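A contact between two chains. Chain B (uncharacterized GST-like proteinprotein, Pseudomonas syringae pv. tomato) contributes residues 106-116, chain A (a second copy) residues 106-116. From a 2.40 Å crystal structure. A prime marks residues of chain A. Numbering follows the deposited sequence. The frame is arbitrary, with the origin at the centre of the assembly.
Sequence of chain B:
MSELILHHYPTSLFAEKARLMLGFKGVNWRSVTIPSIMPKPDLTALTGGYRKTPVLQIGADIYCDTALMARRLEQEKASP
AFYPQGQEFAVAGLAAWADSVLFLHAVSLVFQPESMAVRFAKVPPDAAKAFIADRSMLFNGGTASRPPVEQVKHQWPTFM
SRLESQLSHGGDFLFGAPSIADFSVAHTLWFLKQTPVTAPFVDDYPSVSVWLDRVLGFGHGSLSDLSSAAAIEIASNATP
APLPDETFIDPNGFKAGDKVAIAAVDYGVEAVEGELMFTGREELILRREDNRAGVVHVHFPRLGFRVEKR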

ATOM      1  N   ALA B 106     -17.833  10.613  27.026  1.00 20.27           N
ATOM      2  CA  ALA B 106     -18.146   9.903  25.832  1.00 20.62           C
ATOM      3  C   ALA B 106     -17.537   8.514  25.788  1.00 20.64           C
ATOM      4  O   ALA B 106     -18.209   7.579  25.479  1.00 21.20           O
ATOM      5  CB  ALA B 106     -17.709  10.690  24.675  1.00 20.27           C
ATOM      6  N   VAL B 107     -16.275   8.371  26.126  1.00 20.84           N
ATOM      7  CA  VAL B 107     -15.640   7.058  26.112  1.00 21.35           C
ATOM      8  C   VAL B 107     -16.224   6.053  27.119  1.00 21.81           C
ATOM      9  O   VAL B 107     -16.282   4.884  26.867  1.00 22.00           O
ATOM     10  CB  VAL B 107     -14.092   7.104  26.131  1.00 21.19           C
ATOM     11  CG1 VAL B 107     -13.576   7.775  24.944  1.00 21.08           C
ATOM     12  CG2 VAL B 107     -13.581   7.754  27.339  1.00 22.05           C
ATOM     13  N   SER B 108     -16.615   6.544  28.274  1.00 21.68           N
ATOM     14  CA  SER B 108     -17.268   5.742  29.258  1.00 22.20           C
ATOM     15  C   SER B 108     -18.594   5.265  28.766  1.00 21.84           C
ATOM     16  O   SER B 108     -18.987   4.173  29.080  1.00 20.89           O
ATOM     17  CB  SER B 108     -17.409   6.483  30.566  1.00 21.93           C
ATOM     18  OG  SER B 108     -16.216   7.114  30.878  1.00 23.89           O
ATOM     19  N   LEU B 109     -19.301   6.109  28.041  1.00 21.48           N
ATOM     20  CA  LEU B 109     -20.570   5.692  27.512  1.00 21.52           C
ATOM     21  C   LEU B 109     -20.456   4.600  26.487  1.00 21.55           C
ATOM     22  O   LEU B 109     -21.170   3.648  26.537  1.00 21.65           O
ATOM     23  CB  LEU B 109     -21.302   6.865  26.884  1.00 21.45           C
ATOM     24  CG  LEU B 109     -21.909   7.937  27.763  1.00 21.07           C
ATOM     25  CD1 LEU B 109     -22.509   9.018  26.954  1.00 16.82           C
ATOM     26  CD2 LEU B 109     -22.917   7.345  28.631  1.00 19.72           C
ATOM     27  N   VAL B 110     -19.581   4.769  25.524  1.00 21.48           N
ATOM     28  CA  VAL B 110     -19.362   3.761  24.525  1.00 21.18           C
ATOM     29  C   VAL B 110     -18.773   2.447  24.996  1.00 21.29           C
ATOM     30  O   VAL B 110     -19.273   1.413  24.690  1.00 20.90           O
ATOM     31  CB  VAL B 110     -18.394   4.311  23.493  1.00 21.29           C
ATOM     32  CG1 VAL B 110     -17.940   3.255  22.576  1.00 21.83           C
ATOM     33  CG2 VAL B 110     -19.005   5.399  22.752  1.00 20.82           C
ATOM     34  N   PHE B 111     -17.683   2.482  25.721  1.00 21.46           N
ATOM     35  CA  PHE B 111     -16.995   1.257  25.998  1.00 22.22           C
ATOM     36  C   PHE B 111     -17.533   0.560  27.205  1.00 22.94           C
ATOM     37  O   PHE B 111     -16.914   0.502  28.214  1.00 22.59           O
ATOM     38  CB  PHE B 111     -15.502   1.482  26.091  1.00 21.91           C
ATOM     39  CG  PHE B 111     -14.898   1.944  24.818  1.00 21.80           C
ATOM     40  CD1 PHE B 111     -14.730   1.092  23.760  1.00 21.22           C
ATOM     41  CD2 PHE B 111     -14.515   3.240  24.665  1.00 20.67           C
ATOM     42  CE1 PHE B 111     -14.194   1.537  22.601  1.00 20.00           C
ATOM     43  CE2 PHE B 111     -13.989   3.668  23.513  1.00 20.19           C
ATOM     44  CZ  PHE B 111     -13.826   2.823  22.481  1.00 19.49           C
ATOM     45  N   GLN B 112     -18.721   0.020  27.062  1.00 24.20           N
ATOM     46  CA  GLN B 112     -19.329  -0.760  28.093  1.00 24.94           C
ATOM     47  C   GLN B 112     -20.220  -1.782  27.434  1.00 24.97           C
ATOM     48  O   GLN B 112     -20.584  -1.636  26.315  1.00 24.46           O
ATOM     49  CB  GLN B 112     -20.053   0.130  29.096  1.00 25.16           C
ATOM     50  CG  GLN B 112     -20.941   1.156  28.529  1.00 26.83           C
ATOM     51  CD  GLN B 112     -22.075   1.459  29.448  1.00 30.20           C
ATOM     52  OE1 GLN B 112     -22.264   0.779  30.423  1.00 32.96           O
ATOM     53  NE2 GLN B 112     -22.834   2.483  29.150  1.00 30.44           N
ATOM     54  N   PRO B 113     -20.590  -2.810  28.155  1.00 25.53           N
ATOM     55  CA  PRO B 113     -21.192  -3.993  27.574  1.00 25.99           C
ATOM     56  C   PRO B 113     -22.517  -3.767  26.882  1.00 26.55           C
ATOM     57  O   PRO B 113     -22.874  -4.501  25.991  1.00 26.15           O
ATOM     58  CB  PRO B 113     -21.339  -4.893  28.780  1.00 25.83           C
ATOM     59  CG  PRO B 113     -20.185  -4.612  29.525  1.00 25.87           C
ATOM     60  CD  PRO B 113     -19.911  -3.156  29.397  1.00 25.56           C
ATOM     61  N   GLU B 114     -23.232  -2.735  27.270  1.00 27.44           N
ATOM     62  CA  GLU B 114     -24.537  -2.507  26.687  1.00 28.20           C
ATOM     63  C   GLU B 114     -24.464  -2.089  25.229  1.00 27.87           C
ATOM     64  O   GLU B 114     -25.436  -2.134  24.530  1.00 27.83           O
ATOM     65  CB  GLU B 114     -25.332  -1.529  27.529  1.00 28.20           C
ATOM     66  CG  GLU B 114     -24.543  -0.870  28.594  1.00 31.12           C
ATOM     67  CD  GLU B 114     -24.381  -1.695  29.842  1.00 34.70           C
ATOM     68  OE1 GLU B 114     -25.384  -2.105  30.431  1.00 36.19           O
ATOM     69  OE2 GLU B 114     -23.240  -1.907  30.271  1.00 36.46           O
ATOM     70  N   SER B 115     -23.273  -1.767  24.767  1.00 27.94           N
ATOM     71  CA  SER B 115     -23.074  -1.345  23.399  1.00 28.14           C
ATOM     72  C   SER B 115     -22.880  -2.499  22.448  1.00 28.53           C
ATOM     73  O   SER B 115     -22.663  -2.292  21.287  1.00 28.88           O
ATOM     74  CB  SER B 115     -21.871  -0.419  23.288  1.00 27.88           C
ATOM     75  OG  SER B 115     -22.115   0.822  23.875  1.00 25.92           O
HETATM   76  N   MSE B 116     -22.969  -3.715  22.944  1.00 28.96           N
HETATM   77  CA  MSE B 116     -22.715  -4.886  22.133  1.00 29.18           C
HETATM   78  C   MSE B 116     -23.821  -5.218  21.151  1.00 29.38           C
HETATM   79  O   MSE B 116     -24.960  -4.842  21.336  1.00 30.01           O
HETATM   80  CB  MSE B 116     -22.478  -6.084  23.027  1.00 20.00           C
HETATM   81  CG  MSE B 116     -21.104  -6.190  23.541  1.00 20.00           C
HETATM   82 SE   MSE B 116     -21.046  -7.595  24.791  1.00 20.00          SE
HETATM   83  CE  MSE B 116     -19.760  -6.956  26.029  1.00 20.00           C
TER
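Chain A, residues 106-116: AVSLVFQPESM

When two copies of a segment meet head to tail about an approximate twofold, residues near the midpoint meet their own counterparts; residues 106-116 are a compact example. At its centre Phe111 and Phe111′ lie with their CA atoms 4.4 Å apart, and Gln112 and Gln112′ repeat that CA spacing. From this midpoint the two segments run in opposite directions, so that Val107 meets Met116′ (6.1 Å between CA atoms) and Met116 meets Val107′ (5.9 Å between CA atoms).

Each phenylalanine adopts the m rotamer, and each is covered more by the other stretch than any other residue of its own. The rings approach at CD1 of Phe111 and CD1 of Phe111′, 4.5 Å apart. Each ring also touches the last helical valine and the 3-10 serine of the other copy: CE1 of Phe111′ lies 4.4 Å from CG1 of Val110, and CD1 of Phe111′ 3.9 Å from CB of Ser115, with the same two distances recurring in the reciprocal contacts of Phe111.

The backbone path is the same in both copies. Chain A, like chain B, enters as a helix through Val110′, leaves helical phi/psi at Phe111′, extends at Gln112′ (-140/161) and turns through a short 3-10 segment, Pro113′ to Ser115′. The turn is tied to its own helix: Ser115′ OG donates to Val110′ O at 2.8 Å, and Gln112′ NE2 to Leu109′ O at 3.1 Å. Gln112′ directs CA-to-CB away from chain B.

Farther out, the selenomethionines flank the aromatic pair, and here the symmetry is only approximate. Met116′ has chi1 at 99° and brings CE to 3.7 Å from CB of Phe111, 3.4 Å from CA of Ser108 and 3.0 Å from O of Val107. Met116, with chi1 at -83°, instead approaches O of Val107′ through its CG, at 3.7 Å, although its CE still comes within 3.6 Å of CA of Ser108′.

The polar margin contributes close packing without a hydrogen bond between the stretches. Phe111 O faces Pro113′, 3.4 Å from its N and 3.6 Å from its CA, the latter a CA-H...O contact; Phe111′ O makes the matching CA-H...O contact with Pro113 CA, also at 3.6 Å. Proline nitrogen has no hydrogen to offer, and the CA-H...O contacts, with angles at H of 126° and 127°, are bent and probably weak. The two stretches bury 644 Å² between them, both sides summed: in this patch the contact rests on packing.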

ATOM      1  N   ALA A 106     -15.472 -10.923  19.683  1.00 23.42           N
ATOM      2  CA  ALA A 106     -14.858  -9.677  19.300  1.00 23.79           C
ATOM      3  C   ALA A 106     -15.496  -8.462  19.943  1.00 23.54           C
ATOM      4  O   ALA A 106     -14.824  -7.586  20.370  1.00 23.14           O
ATOM      5  CB  ALA A 106     -14.834  -9.549  17.818  1.00 23.30           C
ATOM      6  N   VAL A 107     -16.806  -8.428  19.986  1.00 23.85           N
ATOM      7  CA  VAL A 107     -17.542  -7.379  20.661  1.00 23.60           C
ATOM      8  C   VAL A 107     -17.431  -7.317  22.174  1.00 23.07           C
ATOM      9  O   VAL A 107     -17.526  -6.268  22.736  1.00 22.71           O
ATOM     10  CB  VAL A 107     -18.962  -7.221  20.149  1.00 23.89           C
ATOM     11  CG1 VAL A 107     -18.931  -6.968  18.713  1.00 22.48           C
ATOM     12  CG2 VAL A 107     -19.762  -8.401  20.427  1.00 24.68           C
ATOM     13  N   SER A 108     -17.296  -8.455  22.816  1.00 22.13           N
ATOM     14  CA  SER A 108     -17.069  -8.488  24.236  1.00 22.01           C
ATOM     15  C   SER A 108     -15.757  -7.864  24.598  1.00 21.92           C
ATOM     16  O   SER A 108     -15.652  -7.186  25.578  1.00 21.53           O
ATOM     17  CB  SER A 108     -17.077  -9.913  24.775  1.00 22.59           C
ATOM     18  OG  SER A 108     -18.318 -10.517  24.638  1.00 22.56           O
ATOM     19  N   LEU A 109     -14.746  -8.154  23.818  1.00 21.48           N
ATOM     20  CA  LEU A 109     -13.449  -7.641  24.068  1.00 21.63           C
ATOM     21  C   LEU A 109     -13.350  -6.158  23.947  1.00 21.96           C
ATOM     22  O   LEU A 109     -12.727  -5.531  24.742  1.00 22.86           O
ATOM     23  CB  LEU A 109     -12.487  -8.245  23.079  1.00 21.69           C
ATOM     24  CG  LEU A 109     -11.993  -9.645  23.319  1.00 21.96           C
ATOM     25  CD1 LEU A 109     -11.115 -10.076  22.219  1.00 21.88           C
ATOM     26  CD2 LEU A 109     -11.278  -9.701  24.583  1.00 21.35           C
ATOM     27  N   VAL A 110     -13.905  -5.616  22.895  1.00 21.66           N
ATOM     28  CA  VAL A 110     -13.890  -4.207  22.659  1.00 21.91           C
ATOM     29  C   VAL A 110     -14.728  -3.357  23.583  1.00 22.18           C
ATOM     30  O   VAL A 110     -14.284  -2.348  24.080  1.00 22.85           O
ATOM     31  CB  VAL A 110     -14.347  -3.949  21.253  1.00 22.15           C
ATOM     32  CG1 VAL A 110     -14.451  -2.507  20.984  1.00 22.23           C
ATOM     33  CG2 VAL A 110     -13.437  -4.596  20.303  1.00 22.04           C
ATOM     34  N   PHE A 111     -15.966  -3.748  23.777  1.00 21.45           N
ATOM     35  CA  PHE A 111     -16.880  -2.925  24.514  1.00 21.07           C
ATOM     36  C   PHE A 111     -16.851  -3.200  25.996  1.00 21.60           C
ATOM     37  O   PHE A 111     -17.809  -3.597  26.567  1.00 21.65           O
ATOM     38  CB  PHE A 111     -18.270  -3.055  23.927  1.00 20.41           C
ATOM     39  CG  PHE A 111     -18.368  -2.559  22.540  1.00 18.15           C
ATOM     40  CD1 PHE A 111     -18.226  -1.238  22.268  1.00 15.66           C
ATOM     41  CD2 PHE A 111     -18.580  -3.407  21.499  1.00 14.76           C
ATOM     42  CE1 PHE A 111     -18.304  -0.798  21.005  1.00 14.66           C
ATOM     43  CE2 PHE A 111     -18.666  -2.951  20.252  1.00 13.08           C
ATOM     44  CZ  PHE A 111     -18.521  -1.655  20.004  1.00 12.32           C
ATOM     45  N   GLN A 112     -15.704  -2.978  26.592  1.00 22.15           N
ATOM     46  CA  GLN A 112     -15.528  -3.059  28.008  1.00 22.73           C
ATOM     47  C   GLN A 112     -14.631  -1.908  28.386  1.00 22.72           C
ATOM     48  O   GLN A 112     -13.953  -1.379  27.566  1.00 22.10           O
ATOM     49  CB  GLN A 112     -14.963  -4.406  28.432  1.00 22.72           C
ATOM     50  CG  GLN A 112     -13.782  -4.833  27.687  1.00 24.33           C
ATOM     51  CD  GLN A 112     -13.067  -5.984  28.339  1.00 28.89           C
ATOM     52  OE1 GLN A 112     -12.832  -5.990  29.535  1.00 31.66           O
ATOM     53  NE2 GLN A 112     -12.698  -6.959  27.548  1.00 28.89           N
ATOM     54  N   PRO A 113     -14.637  -1.540  29.644  1.00 23.01           N
ATOM     55  CA  PRO A 113     -14.043  -0.319  30.150  1.00 23.60           C
ATOM     56  C   PRO A 113     -12.561  -0.277  29.946  1.00 24.23           C
ATOM     57  O   PRO A 113     -11.978   0.763  29.863  1.00 23.88           O
ATOM     58  CB  PRO A 113     -14.331  -0.413  31.622  1.00 23.41           C
ATOM     59  CG  PRO A 113     -15.526  -1.151  31.711  1.00 23.03           C
ATOM     60  CD  PRO A 113     -15.656  -2.041  30.553  1.00 23.23           C
ATOM     61  N   GLU A 114     -11.954  -1.440  29.881  1.00 24.97           N
ATOM     62  CA  GLU A 114     -10.531  -1.545  29.719  1.00 26.07           C
ATOM     63  C   GLU A 114     -10.031  -0.919  28.438  1.00 26.11           C
ATOM     64  O   GLU A 114      -8.889  -0.552  28.338  1.00 26.51           O
ATOM     65  CB  GLU A 114     -10.139  -3.002  29.770  1.00 26.43           C
ATOM     66  CG  GLU A 114     -10.033  -3.541  31.155  1.00 28.60           C
ATOM     67  CD  GLU A 114     -11.371  -3.763  31.806  1.00 32.09           C
ATOM     68  OE1 GLU A 114     -12.331  -4.138  31.116  1.00 33.02           O
ATOM     69  OE2 GLU A 114     -11.463  -3.561  33.024  1.00 33.32           O
ATOM     70  N   SER A 115     -10.915  -0.718  27.482  1.00 26.14           N
ATOM     71  CA  SER A 115     -10.528  -0.204  26.177  1.00 26.05           C
ATOM     72  C   SER A 115     -10.411   1.293  26.081  1.00 26.35           C
ATOM     73  O   SER A 115     -10.001   1.789  25.061  1.00 26.34           O
ATOM     74  CB  SER A 115     -11.501  -0.671  25.090  1.00 26.05           C
ATOM     75  OG  SER A 115     -11.743  -2.044  25.156  1.00 24.81           O
HETATM   76  N   MSE A 116     -10.780   2.011  27.125  1.00 26.36           N
HETATM   77  CA  MSE A 116     -10.811   3.463  27.075  1.00 26.52           C
HETATM   78  C   MSE A 116      -9.577   4.114  27.668  1.00 26.48           C
HETATM   79  O   MSE A 116      -8.459   3.747  27.344  1.00 26.59           O
HETATM   80  CB  MSE A 116     -12.081   3.989  27.746  1.00 20.00           C
HETATM   81  CG  MSE A 116     -11.922   4.464  29.147  1.00 20.00           C
HETATM   82 SE   MSE A 116     -13.490   4.283  30.229  1.00 20.00          SE
HETATM   83  CE  MSE A 116     -14.713   3.550  29.024  1.00 20.00           C
TER